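PDB 1VL4: pmbA-related protein from Thermotoga maritima, which is of uncertain function but may act as a metallopeptidase of the U62 (PmbA/TldD) type. Local coordinates for residues E220-S223 with L224-S227; E258-K262 with N263-L267; L413-L416 with R417-L421. One frame throughout, in Å; residues are numbered along the deposited sequence.

Contact 1 of 3, residues E220-S223 with L224-S227; sequences EAIS and LIGS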
loop_
_atom_site.group_PDB
_atom_site.type_symbol
_atom_site.label_atom_id
_atom_site.label_comp_id
_atom_site.label_asym_id
_atom_site.label_seq_id
_atom_site.Cartn_x
_atom_site.Cartn_y
_atom_site.Cartn_z
ATOM N N GLU A 220 18.776 -15.960 -15.701
ATOM C CA GLU A 220 18.084 -16.391 -14.499
ATOM C C GLU A 220 16.955 -17.383 -14.803
ATOM O O GLU A 220 16.944 -18.520 -14.311
ATOM C CB GLU A 220 17.583 -15.188 -13.718
ATOM C CG GLU A 220 18.689 -14.353 -13.050
ATOM C CD GLU A 220 19.287 -15.042 -11.814
ATOM O OE1 GLU A 220 18.539 -15.253 -10.823
ATOM O OE2 GLU A 220 20.507 -15.339 -11.829
ATOM N N ALA A 221 16.054 -16.992 -15.681
ATOM C CA ALA A 221 14.932 -17.838 -16.053
ATOM C C ALA A 221 15.352 -19.159 -16.705
ATOM O O ALA A 221 14.811 -20.222 -16.392
ATOM C CB ALA A 221 13.989 -17.055 -16.996
ATOM N N ILE A 222 16.305 -19.077 -17.627
ATOM C CA ILE A 222 16.727 -20.224 -18.417
ATOM C C ILE A 222 17.401 -21.294 -17.554
ATOM O O ILE A 222 17.255 -22.495 -17.793
ATOM C CB ILE A 222 17.690 -19.772 -19.527
ATOM C CG1 ILE A 222 16.911 -19.147 -20.684
ATOM C CG2 ILE A 222 18.529 -20.937 -20.083
ATOM C CD1 ILE A 222 17.751 -18.233 -21.578
ATOM N N SER A 223 18.162 -20.838 -16.563
ATOM C CA SER A 223 18.904 -21.729 -15.692
ATOM C C SER A 223 17.991 -22.633 -14.853
ATOM O O SER A 223 18.440 -23.682 -14.363
ATOM C CB SER A 223 19.842 -20.938 -14.796
ATOM O OG SER A 223 19.131 -20.202 -13.844
ATOM N N LEU A 224 16.727 -22.234 -14.703
ATOM C CA LEU A 224 15.741 -23.037 -13.977
ATOM C C LEU A 224 15.027 -24.051 -14.874
ATOM O O LEU A 224 14.209 -24.845 -14.389
ATOM C CB LEU A 224 14.712 -22.141 -13.283
ATOM C CG LEU A 224 15.288 -21.230 -12.217
ATOM C CD1 LEU A 224 14.204 -20.262 -11.777
ATOM C CD2 LEU A 224 15.851 -22.028 -11.046
ATOM N N ILE A 225 15.327 -24.049 -16.167
ATOM C CA ILE A 225 14.710 -25.039 -17.046
ATOM C C ILE A 225 15.237 -26.396 -16.638
ATOM O O ILE A 225 16.448 -26.548 -16.461
ATOM C CB ILE A 225 15.036 -24.779 -18.513
ATOM C CG1 ILE A 225 14.427 -23.430 -18.956
ATOM C CG2 ILE A 225 14.571 -25.965 -19.386
ATOM C CD1 ILE A 225 14.885 -23.041 -20.345
ATOM N N GLY A 226 14.322 -27.368 -16.513
ATOM C CA GLY A 226 14.631 -28.708 -16.030
ATOM C C GLY A 226 14.693 -28.812 -14.510
ATOM O O GLY A 226 15.270 -29.757 -13.970
ATOM N N SER A 227 14.128 -27.840 -13.812
ATOM C CA SER A 227 14.021 -27.923 -12.373
ATOM C C SER A 227 13.310 -29.208 -11.964
ATOM O O SER A 227 12.528 -29.772 -12.724
ATOM C CB SER A 227 13.316 -26.707 -11.795
ATOM O OG SER A 227 14.181 -25.582 -11.806
HETATM O O HOH W 1 17.582 -26.315 -13.842
#
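Glu220 meets Leu224 through its backbone carbonyl: Leu224 CG lies 3.8 Å from Glu220 O, with the leucine branch beside the last turn of the helix. The carboxylate of Glu220 turns elsewhere, to a salt bridge with Arg240. Ala221 contributes its carbonyl, and the bond from Leu224 N to Ala221 O is long at 3.3 Å. The amide stands well above the carbonyl plane, as expected when the chain tightens to i-to-i+3 bonding. Ile222 repeats the pattern one residue on, more firmly: Ile225 N reaches Ile222 O at 3.0 Å, again from above the plane. Ile225 CG1, set beside its own backbone N (chi1 -64°), folds back over Ile222 O at 3.2 Å. Ile225 CD1 continues to Ile222 CG2 at 4.2 Å, a loose apolar touch. Ser223 carries its hydroxyl between its backbone N and carbonyl carbon (chi1 70°), and hydrogen-bonds to the Tyr392 hydroxyl. A water donates to both Ser223 O and Ile225 O, bridging the carbonyls as the chain departs. Further on, Leu224 O is gripped twice by Ser227, by OG at 2.7 Å and by N at 3.1 Å. Gly226, at positive phi, fills the third position of this turn, and Asp190 accepts from its amide. Leu224 packs on Lys390 and Tyr392 of strand 384-395, and Ile225 on Ala188 of strand 172-188. The arrangement is the C-terminal end of helix 210-223, where bonds of i-to-i+3 type lead into a type II beta turn from Leu224 to Ser227.

Contact 2 of 3, residues E258-K262 with N263-L267; sequences ENVQK and NLSPL
Leu264 N bonds back to Asn259 O at 2.8 Å, and Asn263 N to Val260 O at 3.1 Å: the paired backbone bonds of a Schellman motif closing helix 257-261. Asn263 is the C-prime residue, and its positive phi (60°) reverses the chain. The two amides approach differently, that of Leu264 almost in line with the C=O bond and that of Asn263 from above the carbonyl plane. Leu264 then folds its side chain against the helix end: CB rests 3.5 Å from Asn259 O, while CD1 lies across the Lys262 chain, 3.7 Å from Lys262 CB. Lys262 NZ forms a salt bridge with Glu258 OE2 at 3.4 Å, spanning one turn of the helix. The side-chain amide of Asn259 donates through ND2 to the Pro253 carbonyl, and Gln261 NE2 hydrogen-bonds to Glu328 OE1. On the buried side Val260 CG2 touches Ser265 CB at 3.8 Å, and Val260 also packs on Phe318. Ser265 OG, anti to its backbone N (chi1 168°) and also bonded to the Met254 carbonyl, accepts from Leu267 N at 3.1 Å with an N-H...O angle of 161°, forming an ST turn.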
loop_
_atom_site.group_PDB
_atom_site.type_symbol
_atom_site.label_atom_id
_atom_site.label_comp_id
_atom_site.label_asym_id
_atom_site.label_seq_id
_atom_site.Cartn_x
_atom_site.Cartn_y
_atom_site.Cartn_z
ATOM N N GLU A 258 12.610 1.109 19.892
ATOM C CA GLU A 258 11.183 1.307 20.164
ATOM C C GLU A 258 10.464 -0.042 20.208
ATOM O O GLU A 258 9.706 -0.309 21.146
ATOM C CB GLU A 258 10.596 2.187 19.073
ATOM C CG GLU A 258 9.133 2.481 19.213
ATOM C CD GLU A 258 8.597 3.427 18.143
ATOM O OE1 GLU A 258 9.399 4.097 17.405
ATOM O OE2 GLU A 258 7.332 3.497 18.067
ATOM N N ASN A 259 10.715 -0.897 19.213
ATOM C CA ASN A 259 10.145 -2.273 19.203
ATOM C C ASN A 259 10.657 -3.085 20.367
ATOM O O ASN A 259 9.926 -3.899 20.943
ATOM C CB ASN A 259 10.463 -3.004 17.896
ATOM C CG ASN A 259 9.614 -2.523 16.742
ATOM O OD1 ASN A 259 8.562 -1.952 16.938
ATOM N ND2 ASN A 259 10.078 -2.739 15.535
ATOM N N VAL A 260 11.915 -2.858 20.733
ATOM C CA VAL A 260 12.464 -3.522 21.917
ATOM C C VAL A 260 11.739 -3.100 23.177
ATOM O O VAL A 260 11.306 -3.958 23.940
ATOM C CB VAL A 260 13.953 -3.251 22.075
ATOM C CG1 VAL A 260 14.445 -3.803 23.398
ATOM C CG2 VAL A 260 14.730 -3.907 20.895
ATOM N N GLN A 261 11.615 -1.783 23.400
ATOM C CA GLN A 261 10.850 -1.225 24.540
ATOM C C GLN A 261 9.431 -1.780 24.613
ATOM O O GLN A 261 8.947 -2.072 25.685
ATOM C CB GLN A 261 10.772 0.308 24.471
ATOM C CG GLN A 261 12.110 1.025 24.808
ATOM C CD GLN A 261 12.136 2.565 24.487
ATOM O OE1 GLN A 261 11.137 3.159 24.060
ATOM N NE2 GLN A 261 13.287 3.192 24.735
ATOM N N LYS A 262 8.776 -1.914 23.463
ATOM C CA LYS A 262 7.384 -2.391 23.399
ATOM C C LYS A 262 7.188 -3.901 23.520
ATOM O O LYS A 262 6.076 -4.389 23.348
ATOM C CB LYS A 262 6.756 -1.953 22.074
ATOM C CG LYS A 262 6.639 -0.446 21.877
ATOM C CD LYS A 262 5.558 -0.151 20.853
ATOM C CE LYS A 262 5.935 0.994 19.932
ATOM N NZ LYS A 262 4.878 1.236 18.902
ATOM N N ASN A 263 8.249 -4.649 23.790
ATOM C CA ASN A 263 8.184 -6.123 23.776
ATOM C C ASN A 263 7.783 -6.706 22.422
ATOM O O ASN A 263 7.127 -7.743 22.359
ATOM C CB ASN A 263 7.250 -6.664 24.870
ATOM C CG ASN A 263 7.893 -6.674 26.230
ATOM O OD1 ASN A 263 9.106 -6.847 26.345
ATOM N ND2 ASN A 263 7.081 -6.532 27.282
ATOM N N LEU A 264 8.221 -6.060 21.348
ATOM C CA LEU A 264 7.939 -6.501 19.975
ATOM C C LEU A 264 9.211 -6.902 19.195
ATOM O O LEU A 264 9.232 -6.851 17.972
ATOM C CB LEU A 264 7.247 -5.377 19.221
ATOM C CG LEU A 264 5.895 -4.945 19.745
ATOM C CD1 LEU A 264 5.490 -3.654 19.013
ATOM C CD2 LEU A 264 4.882 -6.039 19.540
ATOM N N SER A 265 10.274 -7.274 19.914
ATOM C CA SER A 265 11.521 -7.721 19.293
ATOM C C SER A 265 12.109 -8.957 19.996
ATOM O O SER A 265 12.273 -8.970 21.210
ATOM C CB SER A 265 12.578 -6.601 19.315
ATOM O OG SER A 265 13.854 -7.113 18.979
ATOM N N PRO A 266 12.525 -9.962 19.215
ATOM C CA PRO A 266 13.135 -11.127 19.849
ATOM C C PRO A 266 14.584 -10.863 20.353
ATOM O O PRO A 266 15.201 -11.765 20.893
ATOM C CB PRO A 266 13.101 -12.167 18.725
ATOM C CG PRO A 266 13.307 -11.359 17.489
ATOM C CD PRO A 266 12.527 -10.080 17.743
ATOM N N LEU A 267 15.105 -9.642 20.183
ATOM C CA LEU A 267 16.417 -9.239 20.683
ATOM C C LEU A 267 16.428 -8.542 22.056
ATOM O O LEU A 267 17.491 -8.178 22.568
ATOM C CB LEU A 267 17.108 -8.305 19.650
ATOM C CG LEU A 267 17.417 -8.929 18.288
ATOM C CD1 LEU A 267 17.993 -7.882 17.339
ATOM C CD2 LEU A 267 18.392 -10.060 18.407
#

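Contact 3 of 3, residues L413-L416 with R417-L421; sequences LDLL and RKIVL
Lys418 N is held at the end of the helix by two carbonyls, Asp414 O and Leu415 O, at 3.0 Å each. The first is the regular i-to-i+4 bond; the second, to the nearer residue, is bent to 129° and weak. One residue earlier, Arg417 N makes the same i-to-i+4 bond to Leu413 O, also at 3.0 Å. The first carbons of Arg417 and Lys418 lie against these oxygens, Arg417 CG 3.5 Å from Leu413 O and Lys418 CG 3.4 Å from Asp414 O, while the Arg417 guanidinium leads away. The lysine carries on to the carbonyl of Val441, its bend at chi3 (-69°) keeping CE alongside Asp414 O. The apolar side is formed by Ile419, whose CD1 meets Leu415 CD2 at 3.6 Å, the two side chains crossing at a slant. Leu416 instead lies alongside Ile419, pointing the same way, and touches more loosely, Leu416 CD2 to Ile419 CD1 at 4.2 Å. Ile419 also packs on Val437 and Val280. Helix 412-417 thus passes almost at once into strand 419-422, which pairs antiparallel with strand 437-444 of the mixed sheet that also holds strand 384-395, while Leu421 reaches helix 355-362.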
loop_
_atom_site.group_PDB
_atom_site.type_symbol
_atom_site.label_atom_id
_atom_site.label_comp_id
_atom_site.label_asym_id
_atom_site.label_seq_id
_atom_site.Cartn_x
_atom_site.Cartn_y
_atom_site.Cartn_z
ATOM N N LEU A 413 17.110 -15.515 13.485
ATOM C CA LEU A 413 18.219 -15.433 14.431
ATOM C C LEU A 413 19.070 -16.692 14.396
ATOM O O LEU A 413 20.287 -16.595 14.419
ATOM C CB LEU A 413 17.757 -15.129 15.856
ATOM C CG LEU A 413 17.048 -13.763 16.025
ATOM C CD1 LEU A 413 16.740 -13.460 17.510
ATOM C CD2 LEU A 413 17.840 -12.640 15.372
ATOM N N ASP A 414 18.436 -17.848 14.288
ATOM C CA ASP A 414 19.152 -19.113 14.121
ATOM C C ASP A 414 19.912 -19.144 12.802
ATOM O O ASP A 414 21.000 -19.646 12.736
ATOM C CB ASP A 414 18.185 -20.296 14.144
ATOM C CG ASP A 414 17.628 -20.575 15.530
ATOM O OD1 ASP A 414 18.406 -20.506 16.516
ATOM O OD2 ASP A 414 16.416 -20.880 15.626
ATOM N N LEU A 415 19.312 -18.634 11.747
ATOM C CA LEU A 415 20.015 -18.436 10.483
ATOM C C LEU A 415 21.335 -17.678 10.676
ATOM O O LEU A 415 22.379 -18.128 10.194
ATOM C CB LEU A 415 19.127 -17.664 9.507
ATOM C CG LEU A 415 19.625 -17.642 8.061
ATOM C CD1 LEU A 415 18.464 -17.705 7.092
ATOM C CD2 LEU A 415 20.501 -16.426 7.792
ATOM N N LEU A 416 21.272 -16.540 11.386
ATOM C CA LEU A 416 22.437 -15.735 11.687
ATOM C C LEU A 416 23.471 -16.547 12.422
ATOM O O LEU A 416 24.670 -16.378 12.161
ATOM C CB LEU A 416 22.099 -14.473 12.515
ATOM C CG LEU A 416 21.267 -13.389 11.815
ATOM C CD1 LEU A 416 20.884 -12.236 12.770
ATOM C CD2 LEU A 416 21.964 -12.873 10.562
ATOM N N ARG A 417 23.013 -17.418 13.341
ATOM C CA ARG A 417 23.924 -18.294 14.083
ATOM C C ARG A 417 24.630 -19.289 13.188
ATOM O O ARG A 417 25.754 -19.658 13.466
ATOM C CB ARG A 417 23.212 -19.114 15.185
ATOM C CG ARG A 417 22.679 -18.333 16.365
ATOM C CD ARG A 417 23.792 -17.868 17.273
ATOM N NE ARG A 417 24.323 -18.961 18.087
ATOM C CZ ARG A 417 25.514 -18.955 18.683
ATOM N NH1 ARG A 417 25.875 -20.001 19.406
ATOM N NH2 ARG A 417 26.357 -17.929 18.537
ATOM N N LYS A 418 23.948 -19.751 12.146
ATOM C CA LYS A 418 24.443 -20.802 11.260
ATOM C C LYS A 418 25.111 -20.279 10.001
ATOM O O LYS A 418 25.476 -21.043 9.127
ATOM C CB LYS A 418 23.285 -21.716 10.885
ATOM C CG LYS A 418 22.771 -22.494 12.110
ATOM C CD LYS A 418 21.743 -23.561 11.758
ATOM C CE LYS A 418 20.410 -22.983 11.279
ATOM N NZ LYS A 418 19.427 -24.110 11.061
ATOM N N ILE A 419 25.280 -18.974 9.881
ATOM C CA ILE A 419 26.115 -18.485 8.760
ATOM C C ILE A 419 27.594 -18.804 9.092
ATOM O O ILE A 419 28.184 -18.212 9.978
ATOM C CB ILE A 419 25.885 -17.005 8.439
ATOM C CG1 ILE A 419 24.469 -16.815 7.846
ATOM C CG2 ILE A 419 26.942 -16.508 7.415
ATOM C CD1 ILE A 419 23.950 -15.342 7.849
ATOM N N VAL A 420 28.159 -19.775 8.395
ATOM C CA VAL A 420 29.524 -20.185 8.675
ATOM C C VAL A 420 30.570 -19.560 7.730
ATOM O O VAL A 420 31.738 -19.500 8.072
ATOM C CB VAL A 420 29.647 -21.763 8.703
ATOM C CG1 VAL A 420 28.735 -22.336 9.770
ATOM C CG2 VAL A 420 29.347 -22.403 7.343
ATOM N N LEU A 421 30.149 -19.108 6.554
ATOM C CA LEU A 421 31.019 -18.425 5.602
ATOM C C LEU A 421 30.270 -17.383 4.815
ATOM O O LEU A 421 29.132 -17.615 4.393
ATOM C CB LEU A 421 31.589 -19.407 4.589
ATOM C CG LEU A 421 32.777 -20.302 4.921
ATOM C CD1 LEU A 421 32.967 -21.269 3.740
ATOM C CD2 LEU A 421 34.050 -19.482 5.216
#

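The three contacts follow one another along the chain, each at the C-terminal end of a helix: 210-223, 257-261 and 412-417. Contact 1 is the remote one, its centre about 41 Å from that of contact 2 and about 28 Å from that of contact 3, and it touches neither. It lies where the helix before strand 233-239 meets strands of both the six-stranded antiparallel sheet and the mixed sheet that holds strands 384-395 and 437-444. Contacts 2 and 3, both within the C-terminal metallopeptidase domain, have centres about 21 Å apart yet join where Leu413 CD1 packs on Leu267 CD2 at 3.9 Å and on Pro266. Residues nearly 150 positions apart in sequence are thereby brought together in the C-terminal part of the fold.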